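Local coordinates for protein extracellular ligand-binding receptor (Rhodopseudomonas palustris, PDB 3SG0) that probably serves as a periplasmic solute-binding protein for uptake of lignin-derived aromatic acids, and binds benzoylformate between its two lobes, at residues S314-E319 against K348-N353; D143-E148 against N363-D368; V218-A223 against K232-R237. All coordinates share one frame; numbering follows the deposited sequence.

Contact 1 of 3, residues S314-E319 against K348-N353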
ATOM      1  N   SER A 314      -9.518  -0.780  -4.457  1.00  6.99           N
ATOM      2  CA  SER A 314     -10.430   0.017  -3.635  1.00  7.76           C
ATOM      3  C   SER A 314     -11.755   0.207  -4.362  1.00  7.66           C
ATOM      4  O   SER A 314     -12.831   0.099  -3.764  1.00  8.16           O
ATOM      5  CB  SER A 314      -9.829   1.386  -3.305  1.00  8.34           C
ATOM      6  OG  SER A 314      -8.690   1.277  -2.470  1.00  7.96           O
HETATM    7  N   MSE A 315     -11.674   0.524  -5.651  1.00  7.90           N
HETATM    8  CA  MSE A 315     -12.885   0.688  -6.448  1.00  7.64           C
HETATM    9  C   MSE A 315     -13.630  -0.614  -6.678  1.00  7.89           C
HETATM   10  O   MSE A 315     -14.843  -0.588  -6.865  1.00  9.14           O
HETATM   11  CB  MSE A 315     -12.591   1.409  -7.764  1.00  9.64           C
HETATM   12  CG  MSE A 315     -12.499   2.918  -7.576  1.00 10.92           C
HETATM   13 SE   MSE A 315     -14.109   3.758  -6.775  0.65 11.53          SE
HETATM   14  CE  MSE A 315     -15.471   3.121  -7.997  1.00 15.30           C
ATOM     15  N   THR A 316     -12.946  -1.756  -6.656  1.00  8.46           N
ATOM     16  CA  THR A 316     -13.665  -3.030  -6.723  1.00  9.25           C
ATOM     17  C   THR A 316     -14.618  -3.143  -5.535  1.00  9.17           C
ATOM     18  O   THR A 316     -15.796  -3.488  -5.689  1.00  8.85           O
ATOM     19  CB  THR A 316     -12.699  -4.218  -6.745  1.00  9.34           C
ATOM     20  OG1 THR A 316     -11.900  -4.137  -7.932  1.00 10.82           O
ATOM     21  CG2 THR A 316     -13.459  -5.543  -6.716  1.00 11.18           C
ATOM     22  N   LEU A 317     -14.118  -2.833  -4.343  1.00  8.57           N
ATOM     23  CA  LEU A 317     -14.966  -2.878  -3.159  1.00  8.30           C
ATOM     24  C   LEU A 317     -16.117  -1.883  -3.248  1.00  8.47           C
ATOM     25  O   LEU A 317     -17.258  -2.206  -2.910  1.00  8.80           O
ATOM     26  CB  LEU A 317     -14.152  -2.599  -1.896  1.00  8.85           C
ATOM     27  CG  LEU A 317     -13.175  -3.697  -1.482  1.00  8.37           C
ATOM     28  CD1 LEU A 317     -12.282  -3.207  -0.362  1.00 10.82           C
ATOM     29  CD2 LEU A 317     -13.914  -4.949  -1.050  1.00 12.37           C
ATOM     30  N   VAL A 318     -15.827  -0.663  -3.674  1.00  7.81           N
ATOM     31  CA  VAL A 318     -16.864   0.355  -3.768  1.00  8.40           C
ATOM     32  C   VAL A 318     -17.915  -0.044  -4.803  1.00  8.75           C
ATOM     33  O   VAL A 318     -19.123   0.033  -4.547  1.00  9.42           O
ATOM     34  CB  VAL A 318     -16.254   1.723  -4.106  1.00  8.30           C
ATOM     35  CG1 VAL A 318     -17.331   2.741  -4.391  1.00 10.61           C
ATOM     36  CG2 VAL A 318     -15.378   2.196  -2.957  1.00 10.04           C
ATOM     37  N   GLU A 319     -17.456  -0.467  -5.972  1.00  9.16           N
ATOM     38  CA  GLU A 319     -18.353  -0.890  -7.035  1.00  9.42           C
ATOM     39  C   GLU A 319     -19.250  -2.031  -6.577  1.00  9.21           C
ATOM     40  O   GLU A 319     -20.437  -2.067  -6.918  1.00 10.20           O
ATOM     41  CB  GLU A 319     -17.546  -1.300  -8.272  1.00 10.98           C
ATOM     42  CG  GLU A 319     -18.371  -1.746  -9.461  1.00 14.48           C
ATOM     43  CD  GLU A 319     -17.515  -2.005 -10.689  1.00 18.44           C
ATOM     44  OE1 GLU A 319     -16.376  -2.496 -10.526  1.00 22.19           O
ATOM     45  OE2 GLU A 319     -17.973  -1.716 -11.815  1.00 20.69           O
ATOM     46  N   LYS A 348     -16.976 -10.550   1.517  1.00 12.39           N
ATOM     47  CA  LYS A 348     -16.393 -11.836   1.901  1.00 12.81           C
ATOM     48  C   LYS A 348     -15.800 -12.580   0.713  1.00 12.10           C
ATOM     49  O   LYS A 348     -16.273 -12.444  -0.417  1.00 13.14           O
ATOM     50  CB  LYS A 348     -17.453 -12.749   2.543  1.00 15.90           C
ATOM     51  CG  LYS A 348     -18.200 -12.169   3.733  1.00 19.18           C
ATOM     52  CD  LYS A 348     -17.303 -11.990   4.946  1.00 25.00           C
ATOM     53  CE  LYS A 348     -18.123 -11.599   6.170  1.00 29.98           C
ATOM     54  NZ  LYS A 348     -17.277 -11.459   7.388  1.00 30.49           N
ATOM     55  N   ASP A 349     -14.762 -13.363   0.991  1.00 12.44           N
ATOM     56  CA  ASP A 349     -14.187 -14.294   0.025  0.51 14.64           C
ATOM     57  C   ASP A 349     -13.901 -13.637  -1.322  1.00 14.52           C
ATOM     58  O   ASP A 349     -14.201 -14.197  -2.380  1.00 16.81           O
ATOM     59  CB  ASP A 349     -15.117 -15.498  -0.160  0.51 19.23           C
ATOM     60  CG  ASP A 349     -14.431 -16.665  -0.834  0.51 26.79           C
ATOM     61  OD1 ASP A 349     -13.215 -16.844  -0.617  0.51 24.06           O
ATOM     62  OD2 ASP A 349     -15.107 -17.405  -1.581  0.51 31.64           O
ATOM     63  N   LEU A 350     -13.298 -12.457  -1.281  1.00 11.84           N
ATOM     64  CA  LEU A 350     -13.050 -11.698  -2.500  1.00 11.99           C
ATOM     65  C   LEU A 350     -11.579 -11.704  -2.869  1.00 10.75           C
ATOM     66  O   LEU A 350     -10.748 -11.183  -2.123  1.00 10.44           O
ATOM     67  CB  LEU A 350     -13.535 -10.261  -2.316  1.00 13.74           C
ATOM     68  CG  LEU A 350     -13.351  -9.331  -3.515  1.00 15.21           C
ATOM     69  CD1 LEU A 350     -14.139  -9.809  -4.729  1.00 19.23           C
ATOM     70  CD2 LEU A 350     -13.735  -7.905  -3.139  1.00 16.69           C
ATOM     71  N   ALA A 351     -11.248 -12.274  -4.021  1.00 11.72           N
ATOM     72  CA  ALA A 351      -9.880 -12.220  -4.510  1.00 10.21           C
ATOM     73  C   ALA A 351      -9.613 -10.844  -5.099  1.00 10.42           C
ATOM     74  O   ALA A 351     -10.202 -10.470  -6.115  1.00 13.07           O
ATOM     75  CB  ALA A 351      -9.640 -13.303  -5.554  1.00 13.44           C
ATOM     76  N   LEU A 352      -8.745 -10.089  -4.438  1.00  9.39           N
ATOM     77  CA  LEU A 352      -8.259  -8.809  -4.941  1.00  8.85           C
ATOM     78  C   LEU A 352      -6.822  -8.999  -5.399  1.00  8.45           C
ATOM     79  O   LEU A 352      -6.190 -10.003  -5.082  1.00  8.92           O
ATOM     80  CB  LEU A 352      -8.300  -7.760  -3.820  1.00  8.69           C
ATOM     81  CG  LEU A 352      -9.687  -7.364  -3.306  1.00  8.91           C
ATOM     82  CD1 LEU A 352      -9.568  -6.424  -2.129  1.00  9.64           C
ATOM     83  CD2 LEU A 352     -10.527  -6.728  -4.419  1.00 10.86           C
ATOM     84  N   ASN A 353      -6.284  -8.027  -6.124  1.00  8.16           N
ATOM     85  CA  ASN A 353      -4.866  -8.059  -6.456  1.00  8.70           C
ATOM     86  C   ASN A 353      -3.982  -8.047  -5.223  1.00  8.84           C
ATOM     87  O   ASN A 353      -2.858  -8.553  -5.232  1.00  9.29           O
ATOM     88  CB  ASN A 353      -4.529  -6.898  -7.369  1.00  9.01           C
ATOM     89  CG  ASN A 353      -5.075  -7.106  -8.748  1.00  8.85           C
ATOM     90  OD1 ASN A 353      -4.453  -7.792  -9.560  1.00  9.70           O
ATOM     91  ND2 ASN A 353      -6.259  -6.567  -9.021  1.00  9.49           N
TER
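Leu350 holds its CG anti to its own backbone N (chi1 -180°) and carries its extended CD2 branch to the helix, while Leu317, with CG anti to its carbonyl carbon (chi1 -70°), offers CD2 as the branch that meets it. The setting is a helix-on-hairpin packing in a protein of the periplasmic binding protein family: helix 306-328 lies against strand 350-352, the first arm of a two-stranded antiparallel hairpin with strand 355-357. The axes of the short helix and strand segments are 10.1 Å apart at their closest, and their directions differ by 150°, so the strand runs back roughly against the helix.

The joint is entirely apolar, with no hydrogen bond between the segments. Leu317 and Leu350 meet at an angle, methyl against methyl. One residue back along the helix, Thr316 uses only its carbon side: its OG1 is hydrogen-bonded to the carbonyl O of Trp312, one turn earlier, which fixes the rotation and turns the methyl outward to the hairpin. There the side chains of Thr316 and Leu352 lie alongside each other, pointing opposite ways. Leu350 and Leu352, alternate residues of the strand, present their side chains to the same helix, while a G1 beta bulge, with Asp349 and Leu350 both facing Ser357, opens the strand. Thr316 also belongs to a site for 3-hydroxypyruvate, a ligand not bound to this chain. The closest approach is 3.6 Å, from Leu317 CD2 to Leu350 CD2, against 3.9 Å from Thr316 CG2 to Leu352 CD2.

Contact 2 of 3, residues D143-E148 against N363-D368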
ATOM      1  N   ASP A 143       0.856  -3.956   7.329  1.00  7.94           N
ATOM      2  CA  ASP A 143       2.288  -4.208   7.373  1.00  8.41           C
ATOM      3  C   ASP A 143       2.693  -5.218   8.426  1.00  8.91           C
ATOM      4  O   ASP A 143       3.715  -5.878   8.261  1.00  9.93           O
ATOM      5  CB  ASP A 143       3.070  -2.911   7.586  1.00  8.75           C
ATOM      6  CG  ASP A 143       3.113  -2.055   6.346  1.00  8.13           C
ATOM      7  OD1 ASP A 143       3.312  -2.629   5.245  1.00  8.42           O
ATOM      8  OD2 ASP A 143       2.938  -0.826   6.471  1.00  8.21           O
ATOM      9  N   ASP A 144       1.933  -5.355   9.510  1.00  8.83           N
ATOM     10  CA  ASP A 144       2.316  -6.341  10.513  1.00  9.67           C
ATOM     11  C   ASP A 144       2.276  -7.769   9.965  1.00 10.71           C
ATOM     12  O   ASP A 144       3.106  -8.603  10.341  1.00 11.32           O
ATOM     13  CB  ASP A 144       1.551  -6.182  11.846  1.00 11.67           C
ATOM     14  CG  ASP A 144       0.040  -6.266  11.708  1.00 15.07           C
ATOM     15  OD1 ASP A 144      -0.508  -6.071  10.614  1.00 13.94           O
ATOM     16  OD2 ASP A 144      -0.622  -6.512  12.744  1.00 20.67           O
ATOM     17  N   ILE A 145       1.337  -8.045   9.062  1.00  9.59           N
ATOM     18  CA  ILE A 145       1.267  -9.345   8.404  1.00 10.73           C
ATOM     19  C   ILE A 145       2.536  -9.592   7.597  1.00  9.82           C
ATOM     20  O   ILE A 145       3.140 -10.665   7.653  1.00 10.77           O
ATOM     21  CB  ILE A 145       0.046  -9.420   7.462  1.00 10.67           C
ATOM     22  CG1 ILE A 145      -1.257  -9.270   8.251  1.00 13.01           C
ATOM     23  CG2 ILE A 145       0.052 -10.716   6.661  1.00 12.59           C
ATOM     24  CD1 ILE A 145      -2.477  -9.026   7.374  1.00 13.34           C
HETATM   25  N   MSE A 146       2.941  -8.582   6.839  1.00  9.74           N
HETATM   26  CA  MSE A 146       4.126  -8.695   6.009  1.00  9.27           C
HETATM   27  C   MSE A 146       5.395  -8.792   6.849  1.00  9.46           C
HETATM   28  O   MSE A 146       6.297  -9.572   6.534  1.00 10.53           O
HETATM   29  CB  MSE A 146       4.212  -7.515   5.040  1.00  9.63           C
HETATM   30  CG  MSE A 146       3.024  -7.441   4.081  1.00 11.24           C
HETATM   31 SE   MSE A 146       2.925  -9.005   2.899  0.59 12.36          SE
HETATM   32  CE  MSE A 146       1.140  -8.819   2.188  1.00 11.23           C
ATOM     33  N   ALA A 147       5.466  -8.002   7.917  1.00  9.41           N
ATOM     34  CA  ALA A 147       6.629  -8.011   8.799  1.00 10.37           C
ATOM     35  C   ALA A 147       6.791  -9.376   9.465  1.00 12.26           C
ATOM     36  O   ALA A 147       7.907  -9.880   9.607  1.00 11.82           O
ATOM     37  CB  ALA A 147       6.510  -6.918   9.838  1.00 11.33           C
ATOM     38  N   GLU A 148       5.687  -9.988   9.874  1.00 11.92           N
ATOM     39  CA  GLU A 148       5.762 -11.318  10.465  0.61 11.75           C
ATOM     40  C   GLU A 148       6.279 -12.328   9.448  1.00 11.95           C
ATOM     41  O   GLU A 148       7.130 -13.162   9.774  1.00 12.90           O
ATOM     42  CB  GLU A 148       4.403 -11.756  11.014  0.61 14.45           C
ATOM     43  CG  GLU A 148       3.930 -10.966  12.226  0.61 16.08           C
ATOM     44  CD  GLU A 148       4.730 -11.255  13.487  0.61 25.29           C
ATOM     45  OE1 GLU A 148       5.592 -12.157  13.461  0.61 30.19           O
ATOM     46  OE2 GLU A 148       4.491 -10.578  14.509  0.61 20.53           O
ATOM     47  N   ASN A 363     -12.338  -5.915  11.412  1.00  9.52           N
ATOM     48  CA  ASN A 363     -11.221  -5.985  10.482  1.00  9.74           C
ATOM     49  C   ASN A 363     -11.583  -5.339   9.153  1.00  8.78           C
ATOM     50  O   ASN A 363     -12.247  -5.945   8.313  1.00  8.76           O
ATOM     51  CB  ASN A 363     -10.773  -7.431  10.275  1.00 10.75           C
ATOM     52  CG  ASN A 363      -9.493  -7.514   9.481  1.00 10.18           C
ATOM     53  OD1 ASN A 363      -9.039  -6.516   8.915  1.00  9.62           O
ATOM     54  ND2 ASN A 363      -8.908  -8.707   9.409  1.00 13.13           N
ATOM     55  N   HIS A 364     -11.153  -4.092   8.985  1.00  7.62           N
ATOM     56  CA  HIS A 364     -11.423  -3.340   7.768  1.00  7.60           C
ATOM     57  C   HIS A 364     -10.254  -3.397   6.779  1.00  7.18           C
ATOM     58  O   HIS A 364     -10.190  -2.613   5.829  1.00  7.91           O
ATOM     59  CB  HIS A 364     -11.786  -1.903   8.106  1.00  8.04           C
ATOM     60  CG  HIS A 364     -13.202  -1.724   8.553  1.00  7.91           C
ATOM     61  ND1 HIS A 364     -13.805  -0.486   8.576  1.00  8.12           N
ATOM     62  CD2 HIS A 364     -14.142  -2.609   8.968  1.00  8.81           C
ATOM     63  CE1 HIS A 364     -15.058  -0.615   8.980  1.00  8.40           C
ATOM     64  NE2 HIS A 364     -15.286  -1.892   9.231  1.00  8.57           N
ATOM     65  N   ASN A 365      -9.346  -4.341   7.017  1.00  7.55           N
ATOM     66  CA  ASN A 365      -8.253  -4.663   6.095  1.00  7.63           C
ATOM     67  C   ASN A 365      -8.618  -5.931   5.318  1.00  7.63           C
ATOM     68  O   ASN A 365      -8.760  -5.901   4.092  1.00  8.45           O
ATOM     69  CB  ASN A 365      -6.963  -4.838   6.900  1.00  7.51           C
ATOM     70  CG  ASN A 365      -5.728  -5.054   6.039  1.00  7.49           C
ATOM     71  OD1 ASN A 365      -4.868  -5.872   6.388  1.00  7.79           O
ATOM     72  ND2 ASN A 365      -5.600  -4.298   4.952  1.00  8.00           N
ATOM     73  N   GLY A 366      -8.787  -7.035   6.041  1.00  8.02           N
ATOM     74  CA  GLY A 366      -9.407  -8.214   5.465  1.00  8.58           C
ATOM     75  C   GLY A 366      -8.501  -9.396   5.184  1.00  8.54           C
ATOM     76  O   GLY A 366      -8.965 -10.382   4.605  1.00  9.55           O
ATOM     77  N   TYR A 367      -7.240  -9.330   5.593  1.00  9.04           N
ATOM     78  CA  TYR A 367      -6.255 -10.338   5.202  1.00  9.37           C
ATOM     79  C   TYR A 367      -5.647 -11.055   6.386  1.00 10.34           C
ATOM     80  O   TYR A 367      -5.647 -10.553   7.508  1.00 11.23           O
ATOM     81  CB  TYR A 367      -5.111  -9.690   4.413  1.00  8.96           C
ATOM     82  CG  TYR A 367      -5.576  -8.853   3.259  1.00  7.97           C
ATOM     83  CD1 TYR A 367      -5.959  -9.439   2.058  1.00  8.59           C
ATOM     84  CD2 TYR A 367      -5.661  -7.474   3.377  1.00  8.46           C
ATOM     85  CE1 TYR A 367      -6.394  -8.674   1.004  1.00  8.67           C
ATOM     86  CE2 TYR A 367      -6.085  -6.697   2.332  1.00  8.15           C
ATOM     87  CZ  TYR A 367      -6.456  -7.300   1.148  1.00  7.53           C
ATOM     88  OH  TYR A 367      -6.900  -6.539   0.100  1.00  8.30           O
ATOM     89  N   ASP A 368      -5.086 -12.229   6.116  1.00 10.25           N
ATOM     90  CA  ASP A 368      -4.269 -12.936   7.088  1.00 11.94           C
ATOM     91  C   ASP A 368      -2.970 -13.357   6.421  1.00 10.59           C
ATOM     92  O   ASP A 368      -2.625 -12.858   5.356  1.00 10.17           O
ATOM     93  CB  ASP A 368      -5.021 -14.129   7.693  1.00 14.21           C
ATOM     94  CG  ASP A 368      -5.510 -15.122   6.646  1.00 14.57           C
ATOM     95  OD1 ASP A 368      -4.915 -15.202   5.562  1.00 13.75           O
ATOM     96  OD2 ASP A 368      -6.499 -15.846   6.907  1.00 18.91           O
TER
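Asn363 OD1 is gripped by two backbone N-H groups, and the turn it thereby holds carries Asn365, Tyr367 and Asp368 up to Ile145 of the helix. The bond from Asn365 N to Asn363 OD1 measures 2.9 Å and its donor is tilted 25° from the carbonyl plane; Gly366 N approaches from the same face but stands much higher, 53° out of that plane. Together they make an Asx turn and an Asx motif in a segment that has no regular secondary structure.

Across the contact, Ile145 does all the touching from the helix side, using two branches. Its CG1 lies beside the backbone N (chi1 -62°) and the chain runs on extended, which brings Ile145 CD1 to 3.5 Å from Tyr367 O and rests it against Tyr367 CB at 4.0 Å. The other branch, Ile145 CG2, lies 3.7 Å from Asp368 O, a carbonyl that is also hydrogen-bonded to Ser371 OG. Asn365 OD1, at the edge of the Tyr367 ring and in its plane, is 4.1 Å from Ile145 CD1; the amide itself is held elsewhere, with ND2 bonded to the carbonyls of Lys138 and Val140 and OD1 to Asn142 N. With both branches of Ile145 cut back to an alanine here, Tyr367 CB is likely to lose its methyl neighbour and a gap to open beside the carbonyls of Tyr367 and Asp368.

The contact thus sets the start of helix 143-156, which packs on helix 170-186, against a loop that follows strand 355-357 and precedes strand 373-378 in the chain. Through Asn365 and His364 that loop is tied to strand 136-138, an edge strand of the six-stranded sheet.

Contact 3 of 3, residues V218-A223 against K232-R237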
ATOM      1  N   VAL A 218      20.643  -7.055   6.268  1.00 13.26           N
ATOM      2  CA  VAL A 218      20.080  -5.765   6.634  1.00 12.18           C
ATOM      3  C   VAL A 218      18.644  -5.672   6.135  1.00 11.89           C
ATOM      4  O   VAL A 218      18.347  -6.048   4.995  1.00 12.86           O
ATOM      5  CB  VAL A 218      20.909  -4.594   6.072  1.00 12.13           C
ATOM      6  CG1 VAL A 218      20.260  -3.262   6.432  1.00 12.51           C
ATOM      7  CG2 VAL A 218      22.325  -4.644   6.616  1.00 13.21           C
ATOM      8  N   PHE A 219      17.766  -5.184   7.008  1.00 11.35           N
ATOM      9  CA  PHE A 219      16.385  -4.897   6.663  1.00 10.47           C
ATOM     10  C   PHE A 219      16.203  -3.406   6.419  1.00 10.17           C
ATOM     11  O   PHE A 219      16.645  -2.576   7.224  1.00 10.95           O
ATOM     12  CB  PHE A 219      15.452  -5.324   7.792  1.00 12.31           C
ATOM     13  CG  PHE A 219      14.018  -5.347   7.374  1.00 10.42           C
ATOM     14  CD1 PHE A 219      13.481  -6.498   6.829  1.00 11.92           C
ATOM     15  CD2 PHE A 219      13.222  -4.208   7.448  1.00 11.33           C
ATOM     16  CE1 PHE A 219      12.173  -6.534   6.395  1.00 12.98           C
ATOM     17  CE2 PHE A 219      11.903  -4.242   7.010  1.00 11.04           C
ATOM     18  CZ  PHE A 219      11.386  -5.411   6.486  1.00 11.87           C
ATOM     19  N   ILE A 220      15.538  -3.074   5.315  1.00  9.82           N
ATOM     20  CA  ILE A 220      15.219  -1.694   4.973  1.00  9.32           C
ATOM     21  C   ILE A 220      13.698  -1.542   4.920  1.00  8.77           C
ATOM     22  O   ILE A 220      13.032  -2.283   4.187  1.00  9.26           O
ATOM     23  CB  ILE A 220      15.818  -1.321   3.596  1.00  9.23           C
ATOM     24  CG1 ILE A 220      17.342  -1.496   3.620  1.00 10.66           C
ATOM     25  CG2 ILE A 220      15.409   0.104   3.201  1.00  9.71           C
ATOM     26  CD1 ILE A 220      17.994  -1.373   2.258  1.00 11.87           C
ATOM     27  N   ALA A 221      13.156  -0.595   5.688  1.00  8.48           N
ATOM     28  CA  ALA A 221      11.722  -0.314   5.676  1.00  8.64           C
ATOM     29  C   ALA A 221      11.481   1.034   5.003  1.00  8.09           C
ATOM     30  O   ALA A 221      11.580   2.093   5.628  1.00  9.62           O
ATOM     31  CB  ALA A 221      11.147  -0.325   7.084  1.00  9.85           C
ATOM     32  N   SER A 222      11.164   0.982   3.717  1.00  7.84           N
ATOM     33  CA  SER A 222      11.081   2.166   2.877  1.00  8.16           C
ATOM     34  C   SER A 222      10.051   1.936   1.772  1.00  8.18           C
ATOM     35  O   SER A 222       9.427   0.873   1.702  1.00  8.60           O
ATOM     36  CB  SER A 222      12.470   2.453   2.300  1.00  8.91           C
ATOM     37  OG  SER A 222      12.490   3.641   1.534  1.00  8.98           O
ATOM     38  N   ALA A 223       9.855   2.929   0.915  1.00  8.18           N
ATOM     39  CA  ALA A 223       8.864   2.812  -0.147  1.00  7.79           C
ATOM     40  C   ALA A 223       9.186   3.776  -1.271  1.00  8.18           C
ATOM     41  O   ALA A 223       9.735   4.865  -1.034  1.00  9.00           O
ATOM     42  CB  ALA A 223       7.473   3.079   0.375  1.00  8.90           C
ATOM     43  N   LYS A 232      21.697   0.917  -2.269  1.00 11.36           N
ATOM     44  CA  LYS A 232      22.900   1.287  -3.009  1.00 13.13           C
ATOM     45  C   LYS A 232      24.033   1.699  -2.076  1.00 12.29           C
ATOM     46  O   LYS A 232      25.190   1.352  -2.308  1.00 13.92           O
ATOM     47  CB  LYS A 232      22.611   2.408  -4.008  1.00 14.03           C
ATOM     48  CG  LYS A 232      21.842   1.962  -5.237  1.00 17.73           C
ATOM     49  CD  LYS A 232      21.755   3.076  -6.276  1.00 23.12           C
ATOM     50  CE  LYS A 232      22.912   3.023  -7.257  1.00 35.12           C
ATOM     51  NZ  LYS A 232      22.801   1.850  -8.171  1.00 35.00           N
ATOM     52  N   ALA A 233      23.714   2.447  -1.027  1.00 12.00           N
ATOM     53  CA  ALA A 233      24.749   2.903  -0.104  1.00 12.86           C
ATOM     54  C   ALA A 233      25.402   1.726   0.611  1.00 13.04           C
ATOM     55  O   ALA A 233      26.624   1.685   0.765  1.00 14.42           O
ATOM     56  CB  ALA A 233      24.172   3.897   0.895  1.00 13.24           C
ATOM     57  N   LEU A 234      24.598   0.757   1.032  1.00 12.70           N
ATOM     58  CA  LEU A 234      25.143  -0.442   1.651  1.00 12.91           C
ATOM     59  C   LEU A 234      26.077  -1.175   0.691  1.00 13.25           C
ATOM     60  O   LEU A 234      27.191  -1.559   1.066  1.00 14.92           O
ATOM     61  CB  LEU A 234      24.014  -1.365   2.107  1.00 13.53           C
ATOM     62  CG  LEU A 234      23.322  -0.950   3.406  1.00 13.26           C
ATOM     63  CD1 LEU A 234      21.939  -1.558   3.501  1.00 14.81           C
ATOM     64  CD2 LEU A 234      24.175  -1.343   4.609  1.00 15.15           C
ATOM     65  N   ARG A 235      25.634  -1.368  -0.548  1.00 13.79           N
ATOM     66  CA  ARG A 235      26.446  -2.098  -1.515  1.00 14.91           C
ATOM     67  C   ARG A 235      27.729  -1.343  -1.848  1.00 15.33           C
ATOM     68  O   ARG A 235      28.805  -1.943  -1.942  1.00 16.80           O
ATOM     69  CB  ARG A 235      25.655  -2.408  -2.792  1.00 16.75           C
ATOM     70  CG  ARG A 235      24.493  -3.377  -2.595  1.00 15.77           C
ATOM     71  CD  ARG A 235      24.974  -4.754  -2.154  1.00 18.50           C
ATOM     72  NE  ARG A 235      23.881  -5.724  -2.139  1.00 17.33           N
ATOM     73  CZ  ARG A 235      23.706  -6.642  -1.193  1.00 16.54           C
ATOM     74  NH1 ARG A 235      24.558  -6.725  -0.180  1.00 17.47           N
ATOM     75  NH2 ARG A 235      22.675  -7.479  -1.260  1.00 17.12           N
ATOM     76  N   GLU A 236      27.623  -0.031  -2.016  1.00 15.16           N
ATOM     77  CA  GLU A 236      28.782   0.779  -2.367  0.65 18.48           C
ATOM     78  C   GLU A 236      29.821   0.779  -1.249  1.00 18.10           C
ATOM     79  O   GLU A 236      31.022   0.911  -1.505  1.00 20.67           O
ATOM     80  CB  GLU A 236      28.343   2.201  -2.729  0.65 19.75           C
ATOM     81  CG  GLU A 236      27.601   2.266  -4.060  0.65 26.39           C
ATOM     82  CD  GLU A 236      26.890   3.585  -4.285  0.65 33.74           C
ATOM     83  OE1 GLU A 236      27.003   4.483  -3.423  0.65 36.61           O
ATOM     84  OE2 GLU A 236      26.211   3.719  -5.326  0.65 33.39           O
ATOM     85  N   ARG A 237      29.363   0.618  -0.011  1.00 17.89           N
ATOM     86  CA  ARG A 237      30.262   0.618   1.142  1.00 17.90           C
ATOM     87  C   ARG A 237      30.695  -0.779   1.573  1.00 21.64           C
ATOM     88  O   ARG A 237      31.262  -0.959   2.654  1.00 21.54           O
ATOM     89  CB  ARG A 237      29.661   1.410   2.306  1.00 21.16           C
ATOM     90  CG  ARG A 237      29.372   2.854   1.927  1.00 27.20           C
ATOM     91  CD  ARG A 237      29.600   3.830   3.063  1.00 35.35           C
ATOM     92  NE  ARG A 237      29.646   5.204   2.564  1.00 33.84           N
ATOM     93  CZ  ARG A 237      30.749   5.945   2.497  1.00 33.40           C
ATOM     94  NH1 ARG A 237      30.690   7.182   2.022  1.00 32.75           N
ATOM     95  NH2 ARG A 237      31.909   5.460   2.915  1.00 36.46           N
TER
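Leu234 is the one helix residue that meets the strand here, and its CD1 methyl serves two partners by apolar contact. Val218 reaches toward it tip to tip, its CG1 standing 3.8 Å from Leu234 CD1. Ile220 does the same from two residues along the strand, where Ile220 CD1 lies 4.1 Å from Leu234 CD1. What aims the valine methyl at Leu234 is its first torsion, which sets Val218 CG1 anti to the backbone N (chi1 178°). Phe219, between the two, has its CB directed away from the helix. All three touching residues are buried.

Hydrogen bonding, by contrast, lies around this apolar core and none of it crosses between the segments. In the strand, Val218 pairs with Ala242 and Tyr244 through the backbone. On the helix, Arg235 NH1 is hydrogen-bonded to the carbonyls of Phe239 and Gly241, in the run leading to strand 242-244, while Lys232 NZ forms a salt bridge with Asp261.

This is the inside of a beta-alpha-beta crossover, as in other periplasmic binding proteins: strand 217-221 leads through helix 228-236 to strand 242-244, its parallel neighbour in the four-stranded sheet. Past the strand's end, Ala223 touches the bound benzoylformate. On the helix side, Leu234 also packs against Ile243 of strand 242-244.

Overall arrangement
None of the three contacts has a hydrogen bond across it, but their depth and chemistry differ. Contact 3 is buried inside a single beta-alpha-beta unit, with methyls on both sides, whereas contacts 1 and 2 are only partly buried. Contact 1 is also methyl on methyl, setting a helix on a hairpin; contact 2 stands apart, chiefly isoleucine methyls on the backbone carbonyls of a loop. Contacts 1 and 2 touch directly, Leu352 CD1 lying 3.5 Å from Tyr367 OH. Contacts 1 and 3 lie on opposite sides of the chain's centre, about 34 Å apart between centres. Along the sequence both are nested inside the loop that contact 2 closes.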